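Local coordinates for protein mannan endo-1,4-beta-mannosidase (PDB 4OOU) that hydrolyses internal beta-1,4-mannosidic linkages in the backbones of mannans, galactomannans and glucomannans, at residues Glu183-Pro188 with Lys211-Lys216; Ala292-Asn297 with Tyr327-Asn332. All coordinates share one frame; numbering follows the deposited sequence.

Contact 1: residues Glu183-Pro188 with Lys211-Lys216; sequences EGTLQP and KKFPMK
Leu186 and Phe213 form a single beta bridge, with CA atoms 4.9 Å apart, that pins the two ends of a long loop in this TIM-barrel glycosidase of family 5. The loop runs from strand 179-180 to helix 215-232, and Pro214 takes the N-cap position of that helix.

Backbone bonds carry the bridge. Thr185 O is gripped twice: Phe213 N approaches at 2.9 Å from Thr185 O, nearly in line with the carbonyl (C=O...N angle 166°), while Lys212 N stands above the carbonyl plane at 3.0 Å from the same Thr185 O. In the reverse direction Gln187 N donates to Phe213 O, though the modelled separation is too short to be trusted in detail. A CA-H...O contact from Lys211 CA to Leu186 O (3.4 Å) adds a weaker tie.

One group of side-chain contacts surrounds the Phe213 ring. Lys212 CB lies over the centre of one face, and Thr185 OG1 meets the rim in plane, 3.3 Å from Phe213 CE2. This hydroxyl is hydrogen-bonded to Gly134 O, and the ring also stacks with Phe146, so the bridge is seated against neighbouring parts of the chain. An alanine in place of Phe213 would probably open a gap beside Thr185 and leave Phe146 without its stacking partner.

At the more exposed end, Pro188 and Lys211 cross at about a right angle, Pro188 CD resting 3.7 Å from Lys211 CG. The substrate-binding Gln187 has CG anti to its backbone N (chi1 -179°) and an extended chain, running alongside Pro214 in the same sense; Pro214 itself touches the substrate-binding Trp147. Gln187 OE1 ends 3.3 Å from Pro214 CG.

Contact 2: residues Ala292-Asn297 with Tyr327-Asn332; sequences APFKVN and YKYAYN
Phe294 turns a ring edge toward the face of Tyr329 in an offset edge-to-face pair, with centroids 5.7 Å apart and planes at 64°. The closest atoms of the two rings are Phe294 CD1 and Tyr329 CD1, at 3.6 Å. Tyr329 CB lies in plane at the edge of the Phe294 ring, and Val296 O lies in plane at the edge of the Tyr329 ring. The two side chains run antiparallel past one another, and the tyrosine reaches beyond Phe294 to the backbone of the loop.

There Tyr329 OH donates a hydrogen bond to Val296 O at 2.7 Å, with a C=O...O angle of 119° and the donor tilted from the carbonyl plane. A chi1 of -177° sets Tyr329 CG anti to its backbone N, beside the carbonyl carbon. On the helix, Ala330 CB adds apolar packing 4.1 Å from Phe294 CE1.

Outside the two segments, Phe294 also meets Phe313 edge-to-face, and both Phe294 and Ala330 touch Ile310 of strand 308-313. The ring pair and the Tyr329 OH bond thus join the loop after barrel strand 277-281 to the helix after the next strand, 308-313, in the (beta/alpha)8 fold.

Following the chain from the N terminus, contact 1 comes first: just after strand 179-180 and the probable proton donor Glu181, it closes a loop of 22 intervening residues, which holds the substrate-binding Gln204 and Trp208 and also Cys195, whose disulfide partner is Cys262. Contact 2 opens only after contact 1 has closed. Its 29 intervening residues include strand 308-313 with the probable nucleophile Glu312, and it joins the loop after strand 277-281 to helix 323-332. The contacts are in series, neither nested nor crossing. The centres of contact 1 and contact 2 lie about 29 Å apart. The nearest atoms of contact 1 and contact 2 are about 12 Å apart, so the two do not touch.

Contact 1: residues Glu183-Pro188 with Lys211-Lys216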
ATOM      1  N   GLU A 183       3.944 -10.934  -5.088  1.00 38.84           N
ATOM      2  CA  GLU A 183       4.409 -12.333  -4.977  1.00 40.11           C
ATOM      3  C   GLU A 183       3.315 -13.335  -5.285  1.00 40.06           C
ATOM      4  O   GLU A 183       3.598 -14.532  -5.500  1.00 46.93           O
ATOM      5  CB  GLU A 183       4.955 -12.638  -3.570  1.00 40.80           C
ATOM      6  CG  GLU A 183       6.113 -11.740  -3.155  1.00 41.08           C
ATOM      7  CD  GLU A 183       5.664 -10.365  -2.665  1.00 42.67           C
ATOM      8  OE1 GLU A 183       4.572 -10.296  -2.023  1.00 39.46           O
ATOM      9  OE2 GLU A 183       6.413  -9.377  -2.922  1.00 36.70           O
ATOM     10  N   GLY A 184       2.077 -12.848  -5.298  1.00 37.49           N
ATOM     11  CA  GLY A 184       0.922 -13.664  -5.623  1.00 38.84           C
ATOM     12  C   GLY A 184       0.936 -14.197  -7.043  1.00 35.87           C
ATOM     13  O   GLY A 184       0.611 -15.344  -7.275  1.00 31.87           O
ATOM     14  N   THR A 185       1.326 -13.337  -7.984  1.00 39.13           N
ATOM     15  CA  THR A 185       1.283 -13.658  -9.398  1.00 37.79           C
ATOM     16  C   THR A 185       2.706 -13.712  -9.931  1.00 40.43           C
ATOM     17  O   THR A 185       2.950 -13.666 -11.134  1.00 44.22           O
ATOM     18  CB  THR A 185       0.390 -12.648 -10.157  1.00 36.30           C
ATOM     19  OG1 THR A 185       0.674 -11.304  -9.727  1.00 35.14           O
ATOM     20  CG2 THR A 185      -1.048 -12.972  -9.878  1.00 35.80           C
ATOM     21  N   LEU A 186       3.647 -13.837  -9.006  1.00 41.90           N
ATOM     22  CA  LEU A 186       5.068 -13.954  -9.316  1.00 41.74           C
ATOM     23  C   LEU A 186       5.314 -15.310  -9.952  1.00 40.00           C
ATOM     24  O   LEU A 186       4.655 -16.252  -9.584  1.00 36.93           O
ATOM     25  CB  LEU A 186       5.862 -13.842  -8.013  1.00 42.09           C
ATOM     26  CG  LEU A 186       7.390 -13.769  -7.898  1.00 43.24           C
ATOM     27  CD1 LEU A 186       7.879 -14.660  -6.758  1.00 39.14           C
ATOM     28  CD2 LEU A 186       8.130 -14.096  -9.182  1.00 42.25           C
ATOM     29  N   GLN A 187       6.245 -15.377 -10.909  1.00 42.97           N
ATOM     30  CA  GLN A 187       6.737 -16.637 -11.514  1.00 47.59           C
ATOM     31  C   GLN A 187       8.155 -16.909 -11.005  1.00 45.62           C
ATOM     32  O   GLN A 187       9.126 -16.333 -11.508  1.00 42.27           O
ATOM     33  CB  GLN A 187       6.752 -16.519 -13.049  1.00 49.94           C
ATOM     34  CG  GLN A 187       7.215 -17.751 -13.818  1.00 48.80           C
ATOM     35  CD  GLN A 187       7.215 -17.499 -15.310  1.00 47.91           C
ATOM     36  OE1 GLN A 187       8.028 -16.753 -15.817  1.00 50.61           O
ATOM     37  NE2 GLN A 187       6.297 -18.114 -16.013  1.00 50.48           N
ATOM     38  N   PRO A 188       8.287 -17.761  -9.982  1.00 45.73           N
ATOM     39  CA  PRO A 188       9.619 -17.906  -9.401  1.00 48.13           C
ATOM     40  C   PRO A 188      10.593 -18.682 -10.303  1.00 48.49           C
ATOM     41  O   PRO A 188      10.157 -19.480 -11.129  1.00 49.44           O
ATOM     42  CB  PRO A 188       9.355 -18.654  -8.068  1.00 50.86           C
ATOM     43  CG  PRO A 188       7.877 -18.614  -7.849  1.00 47.51           C
ATOM     44  CD  PRO A 188       7.267 -18.491  -9.215  1.00 47.88           C
ATOM     45  N   LYS A 211       1.315 -18.367 -11.654  1.00 42.53           N
ATOM     46  CA  LYS A 211       2.676 -17.931 -11.835  1.00 46.45           C
ATOM     47  C   LYS A 211       2.817 -17.201 -13.153  1.00 49.96           C
ATOM     48  O   LYS A 211       3.241 -17.788 -14.133  1.00 51.82           O
ATOM     49  CB  LYS A 211       3.627 -19.134 -11.726  1.00 47.46           C
ATOM     50  CG  LYS A 211       3.860 -19.576 -10.273  1.00 46.06           C
ATOM     51  CD  LYS A 211       4.024 -21.090 -10.089  1.00 46.60           C
ATOM     52  CE  LYS A 211       4.882 -21.413  -8.867  1.00 46.66           C
ATOM     53  NZ  LYS A 211       5.344 -22.819  -8.758  1.00 45.03           N
ATOM     54  N   LYS A 212       2.495 -15.905 -13.147  1.00 49.38           N
ATOM     55  CA  LYS A 212       2.387 -15.099 -14.383  1.00 49.77           C
ATOM     56  C   LYS A 212       3.613 -14.271 -14.758  1.00 48.17           C
ATOM     57  O   LYS A 212       3.974 -14.195 -15.922  1.00 49.92           O
ATOM     58  CB  LYS A 212       1.179 -14.141 -14.285  1.00 47.77           C
ATOM     59  CG  LYS A 212      -0.098 -14.832 -13.821  1.00 47.00           C
ATOM     60  CD  LYS A 212      -1.295 -13.901 -13.841  1.00 45.57           C
ATOM     61  CE  LYS A 212      -2.519 -14.567 -13.206  1.00 47.04           C
ATOM     62  NZ  LYS A 212      -3.092 -15.660 -14.044  1.00 46.85           N
ATOM     63  N   PHE A 213       4.223 -13.623 -13.777  1.00 49.89           N
ATOM     64  CA  PHE A 213       5.252 -12.629 -14.033  1.00 51.49           C
ATOM     65  C   PHE A 213       6.600 -12.988 -13.386  1.00 54.84           C
ATOM     66  O   PHE A 213       6.662 -13.320 -12.201  1.00 51.32           O
ATOM     67  CB  PHE A 213       4.832 -11.277 -13.466  1.00 52.56           C
ATOM     68  CG  PHE A 213       3.390 -10.917 -13.713  1.00 53.24           C
ATOM     69  CD1 PHE A 213       2.941 -10.644 -14.991  1.00 49.62           C
ATOM     70  CD2 PHE A 213       2.496 -10.806 -12.653  1.00 51.33           C
ATOM     71  CE1 PHE A 213       1.631 -10.303 -15.212  1.00 48.54           C
ATOM     72  CE2 PHE A 213       1.179 -10.459 -12.881  1.00 52.44           C
ATOM     73  CZ  PHE A 213       0.745 -10.213 -14.162  1.00 46.11           C
ATOM     74  N   PRO A 214       7.695 -12.887 -14.148  1.00 52.32           N
ATOM     75  CA  PRO A 214       8.988 -12.961 -13.510  1.00 51.93           C
ATOM     76  C   PRO A 214       9.334 -11.655 -12.774  1.00 54.78           C
ATOM     77  O   PRO A 214       8.934 -10.540 -13.195  1.00 50.64           O
ATOM     78  CB  PRO A 214       9.942 -13.191 -14.684  1.00 54.51           C
ATOM     79  CG  PRO A 214       9.081 -13.638 -15.813  1.00 53.61           C
ATOM     80  CD  PRO A 214       7.813 -12.893 -15.611  1.00 54.47           C
ATOM     81  N   MET A 215      10.081 -11.796 -11.681  1.00 50.08           N
ATOM     82  CA  MET A 215      10.453 -10.642 -10.894  1.00 46.16           C
ATOM     83  C   MET A 215      10.894  -9.508 -11.784  1.00 47.22           C
ATOM     84  O   MET A 215      10.576  -8.352 -11.509  1.00 47.33           O
ATOM     85  CB  MET A 215      11.574 -10.976  -9.937  1.00 45.54           C
ATOM     86  CG  MET A 215      11.736  -9.950  -8.839  1.00 43.99           C
ATOM     87  SD  MET A 215      10.468 -10.163  -7.600  1.00 45.52           S
ATOM     88  CE  MET A 215       9.939  -8.463  -7.533  1.00 47.16           C
ATOM     89  N   LYS A 216      11.623  -9.822 -12.850  1.00 50.14           N
ATOM     90  CA  LYS A 216      12.099  -8.762 -13.718  1.00 54.99           C
ATOM     91  C   LYS A 216      10.943  -7.908 -14.243  1.00 49.45           C
ATOM     92  O   LYS A 216      11.026  -6.685 -14.217  1.00 50.83           O
ATOM     93  CB  LYS A 216      12.943  -9.283 -14.890  1.00 62.45           C
ATOM     94  CG  LYS A 216      13.389  -8.126 -15.797  1.00 70.08           C
ATOM     95  CD  LYS A 216      14.501  -8.453 -16.780  1.00 72.43           C
ATOM     96  CE  LYS A 216      15.041  -7.145 -17.333  1.00 75.73           C
ATOM     97  NZ  LYS A 216      16.013  -7.369 -18.426  1.00 79.34           N
TER

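Contact 2: residues Ala292-Asn297 with Tyr327-Asn332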
ATOM      1  N   ALA A 292       9.231 -12.773  11.352  1.00 38.32           N
ATOM      2  CA  ALA A 292       8.118 -11.946  10.956  1.00 38.92           C
ATOM      3  C   ALA A 292       8.069 -10.728  11.865  1.00 37.35           C
ATOM      4  O   ALA A 292       8.714 -10.691  12.910  1.00 43.99           O
ATOM      5  CB  ALA A 292       6.814 -12.734  10.993  1.00 37.61           C
ATOM      6  N   PRO A 293       7.358  -9.700  11.451  1.00 35.59           N
ATOM      7  CA  PRO A 293       7.482  -8.404  12.119  1.00 39.51           C
ATOM      8  C   PRO A 293       7.173  -8.341  13.621  1.00 42.99           C
ATOM      9  O   PRO A 293       7.869  -7.609  14.341  1.00 43.61           O
ATOM     10  CB  PRO A 293       6.488  -7.533  11.349  1.00 36.68           C
ATOM     11  CG  PRO A 293       6.594  -8.059   9.988  1.00 37.78           C
ATOM     12  CD  PRO A 293       6.734  -9.560  10.136  1.00 36.45           C
ATOM     13  N   PHE A 294       6.134  -9.066  14.071  1.00 43.27           N
ATOM     14  CA  PHE A 294       5.753  -9.082  15.483  1.00 41.64           C
ATOM     15  C   PHE A 294       6.604 -10.087  16.242  1.00 41.82           C
ATOM     16  O   PHE A 294       6.494 -10.176  17.460  1.00 42.58           O
ATOM     17  CB  PHE A 294       4.253  -9.361  15.692  1.00 42.60           C
ATOM     18  CG  PHE A 294       3.363  -8.240  15.230  1.00 40.24           C
ATOM     19  CD1 PHE A 294       3.312  -7.052  15.928  1.00 41.95           C
ATOM     20  CD2 PHE A 294       2.591  -8.362  14.066  1.00 41.97           C
ATOM     21  CE1 PHE A 294       2.506  -5.992  15.476  1.00 42.22           C
ATOM     22  CE2 PHE A 294       1.791  -7.312  13.609  1.00 42.08           C
ATOM     23  CZ  PHE A 294       1.745  -6.121  14.317  1.00 39.01           C
ATOM     24  N   LYS A 295       7.485 -10.800  15.539  1.00 42.12           N
ATOM     25  CA  LYS A 295       8.528 -11.599  16.203  1.00 44.44           C
ATOM     26  C   LYS A 295       9.791 -10.796  16.492  1.00 46.20           C
ATOM     27  O   LYS A 295      10.613 -11.215  17.275  1.00 46.35           O
ATOM     28  CB  LYS A 295       8.891 -12.834  15.371  1.00 44.20           C
ATOM     29  CG  LYS A 295       7.991 -14.024  15.623  1.00 46.16           C
ATOM     30  CD  LYS A 295       8.292 -14.638  16.993  1.00 52.21           C
ATOM     31  CE  LYS A 295       7.934 -16.118  17.094  1.00 58.02           C
ATOM     32  NZ  LYS A 295       8.874 -16.962  16.306  1.00 64.44           N
ATOM     33  N   VAL A 296       9.924  -9.619  15.904  1.00 48.79           N
ATOM     34  CA  VAL A 296      11.237  -9.055  15.701  1.00 49.27           C
ATOM     35  C   VAL A 296      11.218  -7.501  15.799  1.00 48.61           C
ATOM     36  O   VAL A 296      10.230  -6.926  16.228  1.00 52.16           O
ATOM     37  CB  VAL A 296      11.727  -9.629  14.355  1.00 53.00           C
ATOM     38  CG1 VAL A 296      11.595  -8.632  13.209  1.00 53.95           C
ATOM     39  CG2 VAL A 296      13.131 -10.178  14.477  1.00 55.85           C
ATOM     40  N   ASN A 297      12.324  -6.851  15.472  1.00 46.53           N
ATOM     41  CA  ASN A 297      12.438  -5.385  15.406  1.00 46.98           C
ATOM     42  C   ASN A 297      12.271  -4.901  13.989  1.00 44.22           C
ATOM     43  O   ASN A 297      12.696  -5.588  13.077  1.00 49.66           O
ATOM     44  CB  ASN A 297      13.890  -4.993  15.701  1.00 52.05           C
ATOM     45  CG  ASN A 297      14.110  -4.475  17.081  1.00 56.76           C
ATOM     46  OD1 ASN A 297      13.190  -4.364  17.891  1.00 68.48           O
ATOM     47  ND2 ASN A 297      15.356  -4.145  17.365  1.00 55.38           N
ATOM     48  N   TYR A 327      -0.862  -3.308  18.104  1.00 34.21           N
ATOM     49  CA  TYR A 327      -0.692  -1.913  17.749  1.00 37.56           C
ATOM     50  C   TYR A 327       0.499  -1.350  18.511  1.00 40.52           C
ATOM     51  O   TYR A 327       1.405  -0.722  17.909  1.00 39.76           O
ATOM     52  CB  TYR A 327      -1.957  -1.090  18.024  1.00 37.51           C
ATOM     53  CG  TYR A 327      -2.946  -1.048  16.864  1.00 38.90           C
ATOM     54  CD1 TYR A 327      -2.768  -0.148  15.825  1.00 37.96           C
ATOM     55  CD2 TYR A 327      -4.065  -1.885  16.820  1.00 38.46           C
ATOM     56  CE1 TYR A 327      -3.637  -0.090  14.762  1.00 37.83           C
ATOM     57  CE2 TYR A 327      -4.933  -1.838  15.746  1.00 38.94           C
ATOM     58  CZ  TYR A 327      -4.708  -0.928  14.720  1.00 39.11           C
ATOM     59  OH  TYR A 327      -5.555  -0.822  13.634  1.00 40.31           O
ATOM     60  N   LYS A 328       0.499  -1.607  19.819  1.00 39.99           N
ATOM     61  CA  LYS A 328       1.566  -1.168  20.717  1.00 42.46           C
ATOM     62  C   LYS A 328       2.937  -1.775  20.411  1.00 37.86           C
ATOM     63  O   LYS A 328       3.947  -1.088  20.552  1.00 37.97           O
ATOM     64  CB  LYS A 328       1.184  -1.394  22.189  1.00 46.08           C
ATOM     65  CG  LYS A 328       0.615  -0.131  22.844  1.00 51.67           C
ATOM     66  CD  LYS A 328       0.229  -0.339  24.303  1.00 56.35           C
ATOM     67  CE  LYS A 328      -0.988  -1.242  24.432  1.00 55.12           C
ATOM     68  NZ  LYS A 328      -1.654  -1.065  25.749  1.00 60.31           N
ATOM     69  N   TYR A 329       2.973  -3.030  19.980  1.00 36.54           N
ATOM     70  CA  TYR A 329       4.226  -3.675  19.645  1.00 36.92           C
ATOM     71  C   TYR A 329       4.846  -2.949  18.465  1.00 34.84           C
ATOM     72  O   TYR A 329       5.998  -2.588  18.502  1.00 41.03           O
ATOM     73  CB  TYR A 329       4.015  -5.168  19.317  1.00 41.02           C
ATOM     74  CG  TYR A 329       5.311  -5.933  19.025  1.00 41.19           C
ATOM     75  CD1 TYR A 329       6.012  -5.743  17.839  1.00 41.52           C
ATOM     76  CD2 TYR A 329       5.834  -6.838  19.956  1.00 41.15           C
ATOM     77  CE1 TYR A 329       7.194  -6.448  17.575  1.00 42.66           C
ATOM     78  CE2 TYR A 329       7.004  -7.541  19.701  1.00 41.95           C
ATOM     79  CZ  TYR A 329       7.690  -7.345  18.515  1.00 41.56           C
ATOM     80  OH  TYR A 329       8.870  -8.036  18.274  1.00 42.92           O
ATOM     81  N   ALA A 330       4.061  -2.720  17.433  1.00 33.37           N
ATOM     82  CA  ALA A 330       4.525  -2.038  16.245  1.00 35.67           C
ATOM     83  C   ALA A 330       5.053  -0.625  16.543  1.00 38.88           C
ATOM     84  O   ALA A 330       6.109  -0.222  16.033  1.00 40.19           O
ATOM     85  CB  ALA A 330       3.405  -1.985  15.223  1.00 35.16           C
ATOM     86  N   TYR A 331       4.338   0.110  17.391  1.00 39.79           N
ATOM     87  CA  TYR A 331       4.743   1.457  17.789  1.00 41.02           C
ATOM     88  C   TYR A 331       6.035   1.471  18.621  1.00 42.04           C
ATOM     89  O   TYR A 331       6.870   2.400  18.506  1.00 31.53           O
ATOM     90  CB  TYR A 331       3.602   2.100  18.582  1.00 44.74           C
ATOM     91  CG  TYR A 331       3.815   3.552  18.950  1.00 46.14           C
ATOM     92  CD1 TYR A 331       3.275   4.572  18.188  1.00 48.94           C
ATOM     93  CD2 TYR A 331       4.561   3.898  20.064  1.00 50.08           C
ATOM     94  CE1 TYR A 331       3.475   5.913  18.530  1.00 55.15           C
ATOM     95  CE2 TYR A 331       4.765   5.224  20.426  1.00 54.38           C
ATOM     96  CZ  TYR A 331       4.223   6.241  19.664  1.00 57.23           C
ATOM     97  OH  TYR A 331       4.423   7.566  20.041  1.00 59.55           O
ATOM     98  N   ASN A 332       6.200   0.439  19.460  1.00 44.88           N
ATOM     99  CA  ASN A 332       7.340   0.406  20.393  1.00 46.55           C
ATOM    100  C   ASN A 332       8.596  -0.229  19.854  1.00 45.49           C
ATOM    101  O   ASN A 332       9.653  -0.040  20.435  1.00 41.92           O
ATOM    102  CB  ASN A 332       6.973  -0.271  21.714  1.00 46.32           C
ATOM    103  CG  ASN A 332       6.050   0.578  22.565  1.00 46.25           C
ATOM    104  OD1 ASN A 332       5.201   0.050  23.257  1.00 42.38           O
ATOM    105  ND2 ASN A 332       6.202   1.902  22.501  1.00 45.27           N
TER